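N5-carboxyaminoimidazole ribonucleotide synthetase (Bacillus anthracis, PDB 3QFF) probably catalyses the ATP-dependent carboxylation of aminoimidazole ribonucleotide with bicarbonate to N5-carboxyaminoimidazole ribonucleotide in purine biosynthesis. Local coordinates at residues V191-V197 / V260-A266; E116-I120 / I272-A276; P213-I218 / S227-I233. One frame throughout, in Å; residues are numbered along the deposited sequence.

Interaction 1. Residues V191-V197 / V260-A266. With ADP (adenosine-5'-diphosphate), chain C.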
loop_
_atom_site.group_PDB
_atom_site.type_symbol
_atom_site.label_atom_id
_atom_site.label_comp_id
_atom_site.label_asym_id
_atom_site.label_seq_id
_atom_site.Cartn_x
_atom_site.Cartn_y
_atom_site.Cartn_z
ATOM N N VAL A 191 -12.206 22.080 -28.864
ATOM C CA VAL A 191 -11.020 21.378 -29.334
ATOM C C VAL A 191 -11.472 20.030 -29.878
ATOM O O VAL A 191 -12.068 19.237 -29.145
ATOM C CB VAL A 191 -9.973 21.173 -28.208
ATOM C CG1 VAL A 191 -8.663 20.640 -28.780
ATOM C CG2 VAL A 191 -9.725 22.473 -27.448
ATOM N N PRO A 192 -11.228 19.779 -31.178
ATOM C CA PRO A 192 -11.517 18.465 -31.752
ATOM C C PRO A 192 -10.405 17.492 -31.361
ATOM O O PRO A 192 -9.390 17.391 -32.051
ATOM C CB PRO A 192 -11.507 18.727 -33.272
ATOM C CG PRO A 192 -11.341 20.224 -33.443
ATOM C CD PRO A 192 -10.694 20.710 -32.186
ATOM N N PHE A 193 -10.565 16.812 -30.236
ATOM C CA PHE A 193 -9.509 15.928 -29.760
ATOM C C PHE A 193 -9.881 14.472 -29.978
ATOM O O PHE A 193 -11.064 14.132 -30.032
ATOM C CB PHE A 193 -9.174 16.192 -28.283
ATOM C CG PHE A 193 -10.312 15.917 -27.343
ATOM C CD1 PHE A 193 -11.167 16.940 -26.953
ATOM C CD2 PHE A 193 -10.535 14.626 -26.850
ATOM C CE1 PHE A 193 -12.230 16.688 -26.085
ATOM C CE2 PHE A 193 -11.595 14.364 -25.990
ATOM C CZ PHE A 193 -12.444 15.404 -25.602
ATOM N N GLU A 194 -8.851 13.640 -30.103
ATOM C CA GLU A 194 -8.985 12.194 -30.156
ATOM C C GLU A 194 -9.126 11.599 -28.740
ATOM O O GLU A 194 -10.071 10.858 -28.481
ATOM C CB GLU A 194 -7.768 11.584 -30.869
ATOM C CG GLU A 194 -7.954 10.123 -31.288
ATOM C CD GLU A 194 -6.653 9.423 -31.689
ATOM O OE1 GLU A 194 -5.702 10.089 -32.172
ATOM O OE2 GLU A 194 -6.586 8.183 -31.529
ATOM N N LYS A 195 -8.195 11.944 -27.842
ATOM C CA LYS A 195 -8.111 11.369 -26.490
ATOM C C LYS A 195 -7.974 12.452 -25.416
ATOM O O LYS A 195 -7.345 13.490 -25.650
ATOM C CB LYS A 195 -6.864 10.476 -26.374
ATOM C CG LYS A 195 -6.709 9.400 -27.441
ATOM C CD LYS A 195 -7.017 8.064 -26.869
ATOM C CE LYS A 195 -7.012 6.962 -27.920
ATOM N NZ LYS A 195 -8.056 5.961 -27.558
ATOM N N GLU A 196 -8.553 12.201 -24.243
ATOM C CA GLU A 196 -8.204 12.952 -23.030
ATOM C C GLU A 196 -7.102 12.235 -22.260
ATOM O O GLU A 196 -7.203 11.030 -21.984
ATOM C CB GLU A 196 -9.409 13.155 -22.133
ATOM C CG GLU A 196 -10.328 14.244 -22.608
ATOM C CD GLU A 196 -11.393 14.556 -21.604
ATOM O OE1 GLU A 196 -12.389 13.799 -21.536
ATOM O OE2 GLU A 196 -11.242 15.564 -20.878
ATOM N N VAL A 197 -6.036 12.965 -21.939
ATOM C CA VAL A 197 -4.906 12.367 -21.238
ATOM C C VAL A 197 -4.522 13.187 -20.007
ATOM O O VAL A 197 -4.811 14.386 -19.934
ATOM C CB VAL A 197 -3.658 12.114 -22.172
ATOM C CG1 VAL A 197 -4.043 11.243 -23.386
ATOM C CG2 VAL A 197 -2.977 13.429 -22.614
ATOM N N VAL A 260 -2.051 17.166 -14.368
ATOM C CA VAL A 260 -2.221 18.025 -15.539
ATOM C C VAL A 260 -3.163 17.303 -16.494
ATOM O O VAL A 260 -2.815 16.244 -17.009
ATOM C CB VAL A 260 -0.871 18.296 -16.238
ATOM C CG1 VAL A 260 -1.027 19.389 -17.319
ATOM C CG2 VAL A 260 0.213 18.695 -15.213
ATOM N N GLU A 261 -4.364 17.834 -16.695
ATOM C CA GLU A 261 -5.283 17.220 -17.650
ATOM C C GLU A 261 -5.182 17.922 -18.983
ATOM O O GLU A 261 -5.085 19.144 -19.036
ATOM C CB GLU A 261 -6.724 17.227 -17.141
ATOM C CG GLU A 261 -6.925 16.329 -15.916
ATOM C CD GLU A 261 -8.392 16.195 -15.552
ATOM O OE1 GLU A 261 -8.882 17.016 -14.749
ATOM O OE2 GLU A 261 -9.061 15.280 -16.090
ATOM N N MET A 262 -5.221 17.125 -20.046
ATOM C CA MET A 262 -4.863 17.555 -21.389
ATOM C C MET A 262 -5.789 16.944 -22.430
ATOM O O MET A 262 -6.362 15.891 -22.189
ATOM C CB MET A 262 -3.427 17.122 -21.698
ATOM C CG MET A 262 -2.357 17.918 -20.943
ATOM S SD MET A 262 -0.709 17.183 -21.095
ATOM C CE MET A 262 -0.643 16.209 -19.608
ATOM N N PHE A 263 -5.941 17.636 -23.562
ATOM C CA PHE A 263 -6.577 17.104 -24.769
ATOM C C PHE A 263 -5.497 16.820 -25.829
ATOM O O PHE A 263 -4.647 17.683 -26.129
ATOM C CB PHE A 263 -7.583 18.105 -25.367
ATOM C CG PHE A 263 -8.652 18.591 -24.411
ATOM C CD1 PHE A 263 -8.823 19.952 -24.195
ATOM C CD2 PHE A 263 -9.510 17.703 -23.767
ATOM C CE1 PHE A 263 -9.820 20.429 -23.342
ATOM C CE2 PHE A 263 -10.508 18.168 -22.902
ATOM C CZ PHE A 263 -10.661 19.535 -22.688
ATOM N N ALA A 264 -5.534 15.613 -26.389
ATOM C CA ALA A 264 -4.614 15.200 -27.437
ATOM C C ALA A 264 -5.370 15.041 -28.755
ATOM O O ALA A 264 -6.385 14.341 -28.810
ATOM C CB ALA A 264 -3.933 13.893 -27.048
ATOM N N THR A 265 -4.896 15.698 -29.811
ATOM C CA THR A 265 -5.580 15.611 -31.108
ATOM C C THR A 265 -5.025 14.474 -31.963
ATOM O O THR A 265 -3.987 13.888 -31.634
ATOM C CB THR A 265 -5.529 16.938 -31.904
ATOM O OG1 THR A 265 -4.195 17.162 -32.387
ATOM C CG2 THR A 265 -6.011 18.111 -31.039
ATOM N N ALA A 266 -5.731 14.151 -33.045
ATOM C CA ALA A 266 -5.244 13.179 -34.023
ATOM C C ALA A 266 -3.944 13.681 -34.648
ATOM O O ALA A 266 -2.990 12.912 -34.812
ATOM C CB ALA A 266 -6.302 12.915 -35.085
HETATM P PB ADP C . -14.733 19.938 -15.171
HETATM O O1B ADP C . -16.182 19.906 -14.742
HETATM O O2B ADP C . -13.905 20.928 -14.379
HETATM O O3B ADP C . -14.118 18.565 -15.301
HETATM P PA ADP C . -13.692 20.414 -17.853
HETATM O O1A ADP C . -12.692 19.324 -17.523
HETATM O O2A ADP C . -13.211 21.793 -18.244
HETATM O O3A ADP C . -14.790 20.565 -16.668
HETATM O "O5'" ADP C . -14.588 19.896 -19.082
HETATM C "C5'" ADP C . -15.444 18.767 -18.914
HETATM C "C4'" ADP C . -15.475 17.963 -20.205
HETATM O "O4'" ADP C . -15.938 18.796 -21.270
HETATM C "C3'" ADP C . -14.091 17.473 -20.604
HETATM O "O3'" ADP C . -13.871 16.131 -20.160
HETATM C "C2'" ADP C . -14.078 17.583 -22.116
HETATM O "O2'" ADP C . -14.439 16.326 -22.697
HETATM C "C1'" ADP C . -15.152 18.605 -22.451
HETATM N N9 ADP C . -14.524 19.892 -22.863
HETATM C C8 ADP C . -14.219 20.922 -22.045
HETATM N N7 ADP C . -13.658 21.948 -22.732
HETATM C C5 ADP C . -13.598 21.584 -24.024
HETATM C C6 ADP C . -13.117 22.201 -25.287
HETATM N N6 ADP C . -12.577 23.445 -25.302
HETATM N N1 ADP C . -13.239 21.472 -26.425
HETATM C C2 ADP C . -13.771 20.234 -26.430
HETATM N N3 ADP C . -14.224 19.620 -25.323
HETATM C C4 ADP C . -14.171 20.230 -24.110
HETATM O O HOH W 1 -8.226 15.242 -33.423
HETATM O O HOH W 2 -8.357 16.141 -20.065
HETATM O O HOH W 3 -7.959 13.946 -18.482
#

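Interaction 2. Residues E116-I120 / I272-A276. With ADP (adenosine-5'-diphosphate), chain C.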
loop_
_atom_site.group_PDB
_atom_site.type_symbol
_atom_site.label_atom_id
_atom_site.label_comp_id
_atom_site.label_asym_id
_atom_site.label_seq_id
_atom_site.Cartn_x
_atom_site.Cartn_y
_atom_site.Cartn_z
ATOM N N GLU A 116 -6.130 30.349 -14.206
ATOM C CA GLU A 116 -5.446 29.096 -14.500
ATOM C C GLU A 116 -4.892 29.092 -15.929
ATOM O O GLU A 116 -3.710 28.825 -16.122
ATOM C CB GLU A 116 -6.393 27.908 -14.273
ATOM C CG GLU A 116 -5.819 26.514 -14.506
ATOM C CD GLU A 116 -6.818 25.424 -14.148
ATOM O OE1 GLU A 116 -7.958 25.443 -14.673
ATOM O OE2 GLU A 116 -6.487 24.552 -13.321
ATOM N N LYS A 117 -5.740 29.402 -16.911
ATOM C CA LYS A 117 -5.300 29.481 -18.308
ATOM C C LYS A 117 -4.211 30.532 -18.551
ATOM O O LYS A 117 -3.238 30.263 -19.282
ATOM C CB LYS A 117 -6.493 29.637 -19.254
ATOM C CG LYS A 117 -7.153 28.286 -19.514
ATOM C CD LYS A 117 -8.279 28.358 -20.513
ATOM C CE LYS A 117 -8.455 27.017 -21.224
ATOM N NZ LYS A 117 -8.621 25.874 -20.259
ATOM N N ASN A 118 -4.344 31.695 -17.907
ATOM C CA ASN A 118 -3.323 32.740 -17.988
ATOM C C ASN A 118 -1.982 32.244 -17.476
ATOM O O ASN A 118 -0.944 32.525 -18.079
ATOM C CB ASN A 118 -3.698 33.977 -17.163
ATOM C CG ASN A 118 -4.807 34.796 -17.787
ATOM O OD1 ASN A 118 -5.084 34.714 -18.990
ATOM N ND2 ASN A 118 -5.445 35.611 -16.966
ATOM N N ALA A 119 -2.014 31.543 -16.341
ATOM C CA ALA A 119 -0.806 31.022 -15.727
ATOM C C ALA A 119 -0.158 30.008 -16.663
ATOM O O ALA A 119 1.060 30.036 -16.858
ATOM C CB ALA A 119 -1.095 30.400 -14.363
ATOM N N ILE A 120 -0.974 29.135 -17.258
ATOM C CA ILE A 120 -0.452 28.123 -18.200
ATOM C C ILE A 120 0.233 28.793 -19.404
ATOM O O ILE A 120 1.358 28.458 -19.751
ATOM C CB ILE A 120 -1.562 27.137 -18.667
ATOM C CG1 ILE A 120 -2.022 26.259 -17.493
ATOM C CG2 ILE A 120 -1.066 26.252 -19.817
ATOM C CD1 ILE A 120 -3.330 25.481 -17.760
ATOM N N ILE A 272 -3.597 21.997 -22.826
ATOM C CA ILE A 272 -3.806 21.826 -21.389
ATOM C C ILE A 272 -5.222 22.267 -21.020
ATOM O O ILE A 272 -5.617 23.391 -21.320
ATOM C CB ILE A 272 -2.796 22.636 -20.526
ATOM C CG1 ILE A 272 -1.355 22.521 -21.062
ATOM C CG2 ILE A 272 -2.896 22.208 -19.063
ATOM C CD1 ILE A 272 -0.736 21.116 -21.006
ATOM N N ASN A 273 -5.965 21.387 -20.362
ATOM C CA ASN A 273 -7.356 21.661 -19.981
ATOM C C ASN A 273 -7.456 22.272 -18.582
ATOM O O ASN A 273 -7.950 23.391 -18.420
ATOM C CB ASN A 273 -8.188 20.366 -20.069
ATOM C CG ASN A 273 -9.644 20.549 -19.612
ATOM O OD1 ASN A 273 -10.344 21.466 -20.045
ATOM N ND2 ASN A 273 -10.115 19.626 -18.774
ATOM N N GLU A 274 -7.012 21.527 -17.572
ATOM C CA GLU A 274 -7.029 22.018 -16.193
ATOM C C GLU A 274 -5.947 21.396 -15.319
ATOM O O GLU A 274 -5.336 20.390 -15.691
ATOM C CB GLU A 274 -8.419 21.875 -15.551
ATOM C CG GLU A 274 -8.966 20.463 -15.467
ATOM C CD GLU A 274 -10.385 20.443 -14.925
ATOM O OE1 GLU A 274 -11.038 21.506 -14.936
ATOM O OE2 GLU A 274 -10.850 19.368 -14.483
ATOM N N LEU A 275 -5.712 22.021 -14.168
ATOM C CA LEU A 275 -4.704 21.579 -13.209
ATOM C C LEU A 275 -5.350 21.279 -11.860
ATOM O O LEU A 275 -6.299 21.945 -11.470
ATOM C CB LEU A 275 -3.649 22.664 -13.021
ATOM C CG LEU A 275 -2.963 23.217 -14.267
ATOM C CD1 LEU A 275 -2.025 24.386 -13.914
ATOM C CD2 LEU A 275 -2.207 22.111 -15.005
ATOM N N ALA A 276 -4.836 20.284 -11.153
ATOM C CA ALA A 276 -5.285 20.019 -9.789
ATOM C C ALA A 276 -4.046 19.853 -8.925
ATOM O O ALA A 276 -3.245 18.957 -9.173
ATOM C CB ALA A 276 -6.187 18.762 -9.744
HETATM P PB ADP C . -14.733 19.938 -15.171
HETATM O O1B ADP C . -16.182 19.906 -14.742
HETATM O O2B ADP C . -13.905 20.928 -14.379
HETATM O O3B ADP C . -14.118 18.565 -15.301
HETATM P PA ADP C . -13.692 20.414 -17.853
HETATM O O1A ADP C . -12.692 19.324 -17.523
HETATM O O2A ADP C . -13.211 21.793 -18.244
HETATM O O3A ADP C . -14.790 20.565 -16.668
HETATM O "O5'" ADP C . -14.588 19.896 -19.082
HETATM C "C5'" ADP C . -15.444 18.767 -18.914
HETATM C "C4'" ADP C . -15.475 17.963 -20.205
HETATM O "O4'" ADP C . -15.938 18.796 -21.270
HETATM C "C3'" ADP C . -14.091 17.473 -20.604
HETATM O "O3'" ADP C . -13.871 16.131 -20.160
HETATM C "C2'" ADP C . -14.078 17.583 -22.116
HETATM O "O2'" ADP C . -14.439 16.326 -22.697
HETATM C "C1'" ADP C . -15.152 18.605 -22.451
HETATM N N9 ADP C . -14.524 19.892 -22.863
HETATM C C8 ADP C . -14.219 20.922 -22.045
HETATM N N7 ADP C . -13.658 21.948 -22.732
HETATM C C5 ADP C . -13.598 21.584 -24.024
HETATM C C6 ADP C . -13.117 22.201 -25.287
HETATM N N6 ADP C . -12.577 23.445 -25.302
HETATM N N1 ADP C . -13.239 21.472 -26.425
HETATM C C2 ADP C . -13.771 20.234 -26.430
HETATM N N3 ADP C . -14.224 19.620 -25.323
HETATM C C4 ADP C . -14.171 20.230 -24.110
#

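Interaction 3. Residues P213-I218 / S227-I233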
loop_
_atom_site.group_PDB
_atom_site.type_symbol
_atom_site.label_atom_id
_atom_site.label_comp_id
_atom_site.label_asym_id
_atom_site.label_seq_id
_atom_site.Cartn_x
_atom_site.Cartn_y
_atom_site.Cartn_z
ATOM N N PRO A 213 3.640 8.019 -15.720
ATOM C CA PRO A 213 3.345 7.792 -17.147
ATOM C C PRO A 213 2.032 8.452 -17.555
ATOM O O PRO A 213 1.147 8.650 -16.708
ATOM C CB PRO A 213 3.219 6.257 -17.267
ATOM C CG PRO A 213 3.742 5.691 -15.986
ATOM C CD PRO A 213 3.665 6.772 -14.936
ATOM N N VAL A 214 1.897 8.762 -18.842
ATOM C CA VAL A 214 0.673 9.329 -19.373
ATOM C C VAL A 214 -0.507 8.346 -19.264
ATOM O O VAL A 214 -0.417 7.209 -19.706
ATOM C CB VAL A 214 0.817 9.779 -20.854
ATOM C CG1 VAL A 214 -0.441 10.523 -21.296
ATOM C CG2 VAL A 214 2.074 10.652 -21.071
ATOM N N ALA A 215 -1.617 8.818 -18.702
ATOM C CA ALA A 215 -2.837 8.020 -18.614
ATOM C C ALA A 215 -3.864 8.564 -19.597
ATOM O O ALA A 215 -4.028 9.775 -19.716
ATOM C CB ALA A 215 -3.406 8.068 -17.210
ATOM N N GLU A 216 -4.543 7.659 -20.296
ATOM C CA GLU A 216 -5.688 8.023 -21.136
ATOM C C GLU A 216 -6.951 7.943 -20.282
ATOM O O GLU A 216 -7.236 6.895 -19.684
ATOM C CB GLU A 216 -5.768 7.097 -22.358
ATOM C CG GLU A 216 -7.148 7.026 -23.041
ATOM C CD GLU A 216 -7.213 5.947 -24.135
ATOM O OE1 GLU A 216 -6.223 5.215 -24.327
ATOM O OE2 GLU A 216 -8.262 5.829 -24.802
ATOM N N ASN A 217 -7.708 9.041 -20.234
ATOM C CA ASN A 217 -8.880 9.128 -19.372
ATOM C C ASN A 217 -10.201 9.149 -20.114
ATOM O O ASN A 217 -10.378 9.932 -21.054
ATOM C CB ASN A 217 -8.778 10.363 -18.482
ATOM C CG ASN A 217 -7.554 10.330 -17.624
ATOM O OD1 ASN A 217 -7.192 9.282 -17.096
ATOM N ND2 ASN A 217 -6.883 11.467 -17.500
ATOM N N ILE A 218 -11.123 8.301 -19.664
ATOM C CA ILE A 218 -12.458 8.228 -20.248
ATOM C C ILE A 218 -13.488 8.779 -19.260
ATOM O O ILE A 218 -13.683 8.223 -18.166
ATOM C CB ILE A 218 -12.786 6.775 -20.767
ATOM C CG1 ILE A 218 -11.710 6.330 -21.774
ATOM C CG2 ILE A 218 -14.208 6.718 -21.380
ATOM C CD1 ILE A 218 -11.945 4.983 -22.477
ATOM N N SER A 227 -9.275 5.122 -16.369
ATOM C CA SER A 227 -7.935 5.574 -16.756
ATOM C C SER A 227 -7.143 4.387 -17.286
ATOM O O SER A 227 -7.102 3.313 -16.669
ATOM C CB SER A 227 -7.170 6.206 -15.594
ATOM O OG SER A 227 -7.894 7.285 -15.068
ATOM N N ILE A 228 -6.504 4.592 -18.422
ATOM C CA ILE A 228 -5.824 3.514 -19.113
ATOM C C ILE A 228 -4.357 3.866 -19.237
ATOM O O ILE A 228 -4.021 4.933 -19.740
ATOM C CB ILE A 228 -6.397 3.329 -20.524
ATOM C CG1 ILE A 228 -7.915 3.095 -20.485
ATOM C CG2 ILE A 228 -5.654 2.217 -21.249
ATOM C CD1 ILE A 228 -8.622 3.353 -21.872
ATOM N N VAL A 229 -3.488 2.959 -18.797
ATOM C CA VAL A 229 -2.062 3.217 -18.766
ATOM C C VAL A 229 -1.320 1.958 -19.225
ATOM O O VAL A 229 -1.502 0.889 -18.640
ATOM C CB VAL A 229 -1.596 3.609 -17.341
ATOM C CG1 VAL A 229 -0.233 4.288 -17.382
ATOM C CG2 VAL A 229 -2.627 4.513 -16.662
ATOM N N PRO A 230 -0.461 2.073 -20.257
ATOM C CA PRO A 230 -0.069 3.284 -20.998
ATOM C C PRO A 230 -1.218 3.844 -21.832
ATOM O O PRO A 230 -2.041 3.084 -22.350
ATOM C CB PRO A 230 1.066 2.788 -21.913
ATOM C CG PRO A 230 1.488 1.446 -21.333
ATOM C CD PRO A 230 0.232 0.878 -20.764
ATOM N N ALA A 231 -1.308 5.167 -21.910
ATOM C CA ALA A 231 -2.293 5.808 -22.791
ATOM C C ALA A 231 -2.083 5.284 -24.213
ATOM O O ALA A 231 -0.951 5.070 -24.633
ATOM C CB ALA A 231 -2.143 7.336 -22.750
ATOM N N ARG A 232 -3.168 5.058 -24.942
ATOM C CA ARG A 232 -3.072 4.513 -26.289
ATOM C C ARG A 232 -2.786 5.632 -27.306
ATOM O O ARG A 232 -3.648 6.015 -28.106
ATOM C CB ARG A 232 -4.325 3.696 -26.637
ATOM C CG ARG A 232 -4.530 2.482 -25.697
ATOM C CD ARG A 232 -5.867 1.771 -25.901
ATOM N NE ARG A 232 -7.002 2.603 -25.513
ATOM C CZ ARG A 232 -8.284 2.283 -25.702
ATOM N NH1 ARG A 232 -9.230 3.123 -25.308
ATOM N NH2 ARG A 232 -8.630 1.127 -26.280
ATOM N N ILE A 233 -1.564 6.157 -27.242
ATOM C CA ILE A 233 -1.147 7.291 -28.057
ATOM C C ILE A 233 0.267 7.050 -28.580
ATOM O O ILE A 233 0.969 6.168 -28.083
ATOM C CB ILE A 233 -1.214 8.640 -27.255
ATOM C CG1 ILE A 233 -0.302 8.590 -26.019
ATOM C CG2 ILE A 233 -2.660 8.988 -26.865
ATOM C CD1 ILE A 233 -0.342 9.826 -25.156
#

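Interaction 1. Residues V191-V197 / V260-A266
F193 and F263 meet in an offset stack at the ADP pocket of the ATP-grasp domain, where two neighbouring antiparallel strands show how one face of a sheet, the one bearing E196 and F263, can be shaped to hold a nucleotide. The ring planes are only 14° apart, and F263 CD2 lies over one face of the F193 ring, offset toward its rim. F193 reaches this place because its CG sits between the backbone N and the carbonyl carbon (chi1 63°); its edge then faces the adenine, with F193 CE1 3.6 Å from ADP N3. Alongside F263, pointing the same way, runs E196, whose CG and OE2 meet the ring edge. Its carboxylate serves the ribose: ADP O3' donates to E196 OE2 at 2.8 Å. The base is read by the backbone, V191 N donating almost straight to ADP N1 (2.7 Å, 177°), while V191 CG2 rests near N1 and N6. Beneath this layer E194 and K195 both face A264 in a classic beta bulge, and A264 O accepts from both their amides. On the other face, V197 CG2 packs against M262 CB. At the loop end a water bridges the flanking loops, donating to P192 O at 2.8 Å and accepting from A266 N at 2.7 Å.

Interaction 2. Residues E116-I120 / I272-A276
E116 reaches from its helix to the backbone of L275, and its path illustrates how a buried carboxylate can tie a helix to a strand edge. The bond from CA to CB already points toward the strand; CG stands anti to the backbone N (chi1 -179°), and the chain stays extended to E116 CD, which comes 3.6 Å from L275 N. At the tip the two oxygens part company. E116 OE1 lies against E274, 3.7 Å from its CB, whereas E116 OE2 accepts the hydrogen bond from L275 N at 2.8 Å. That amide meets OE2 from above the carboxylate plane, 58° out of it, and L275 CB also approaches the same oxygen. The strand receiving this grip, 270-276, lies in the ATP-grasp region and is an outermost strand, within this chain, of the large antiparallel sheet, and N273 and E274 both face E261 there in a classic beta bulge. N273 points away from the helix and sends its amide to the alpha-phosphate, N273 ND2 donating to ADP O1A at 2.9 Å. The E274 carboxylate also leads away from the helix; OE1 forms a salt bridge with R113 and lies near the beta-phosphate. One turn along the helix from E116, the contact becomes apolar: I120 CD1 packs 3.5 Å from I272 CG2, and I120 and L275 reach toward each other tip to tip, CG1 to CD1. K117 NZ, near N273 O, has its salt-bridge partner in E188.

Interaction 3. Residues P213-I218 / S227-I233
A beta hairpin, strands 209-220 and 223-229 of the ATP-grasp domain, supplies this contact, a worked example of a hairpin whose outgoing chain folds back on its partner strand. E216 and I228 form a hydrogen-bonded antiparallel pair, with E216 N donating to I228 O at 2.8 Å and I228 N to E216 O at 2.7 Å. Next to it, the non-hydrogen-bonded pair N217 and S227 is joined through side chains, S227 OG donating to N217 OD1 at 2.9 Å. After V229 a cis peptide bond precedes P230, and the chain turns so that A231 N can reach V214 O, while A231 CB settles against E216 CB.

The carboxylate of E216 is then held by R232 side-on. R232 NE donates to E216 OE1 (3.0 Å) on the syn side, with OE1 in the guanidinium plane and the bond nearly straight at 173°, and R232 NH1 donates to E216 OE2 (2.9 Å) from above the carboxylate plane. R232 N also binds OE1, on the anti side and from the opposite face to NE, so three donors from one residue fix the group's rotation; a bend at chi3 (-67°) brings the guanidinium round. Around this bridge, I228 CD1 touches both E216 CD and I218 CD1.

K195 of strand 195-203 adds a second charge partner at E216 OE2, and E366 of helix 365-374 binds R232 NH2. Helix 235-251 packs on V214 and I233, and helix 365-374 lies against I228, P230 and R232.

In the fold
All three contacts involve one antiparallel sheet, in which strands 270-276, 256-264, 195-203, 209-220 and 223-229 follow one another. Along the chain they are nested: interaction 3 falls within the loop closed by interaction 1, which falls within that closed by interaction 2. Interactions 1 and 2 have centres about 14 Å apart and share the ADP, one on the adenine and ribose side, the other at the phosphates. Interaction 3, its centre about 11 Å from that of interaction 1, joins it through backbone bonding between E196 and N217. Interactions 2 and 3 do not touch, their centres about 20 Å apart. The sheet thus connects the nucleotide site with the hairpin beyond it.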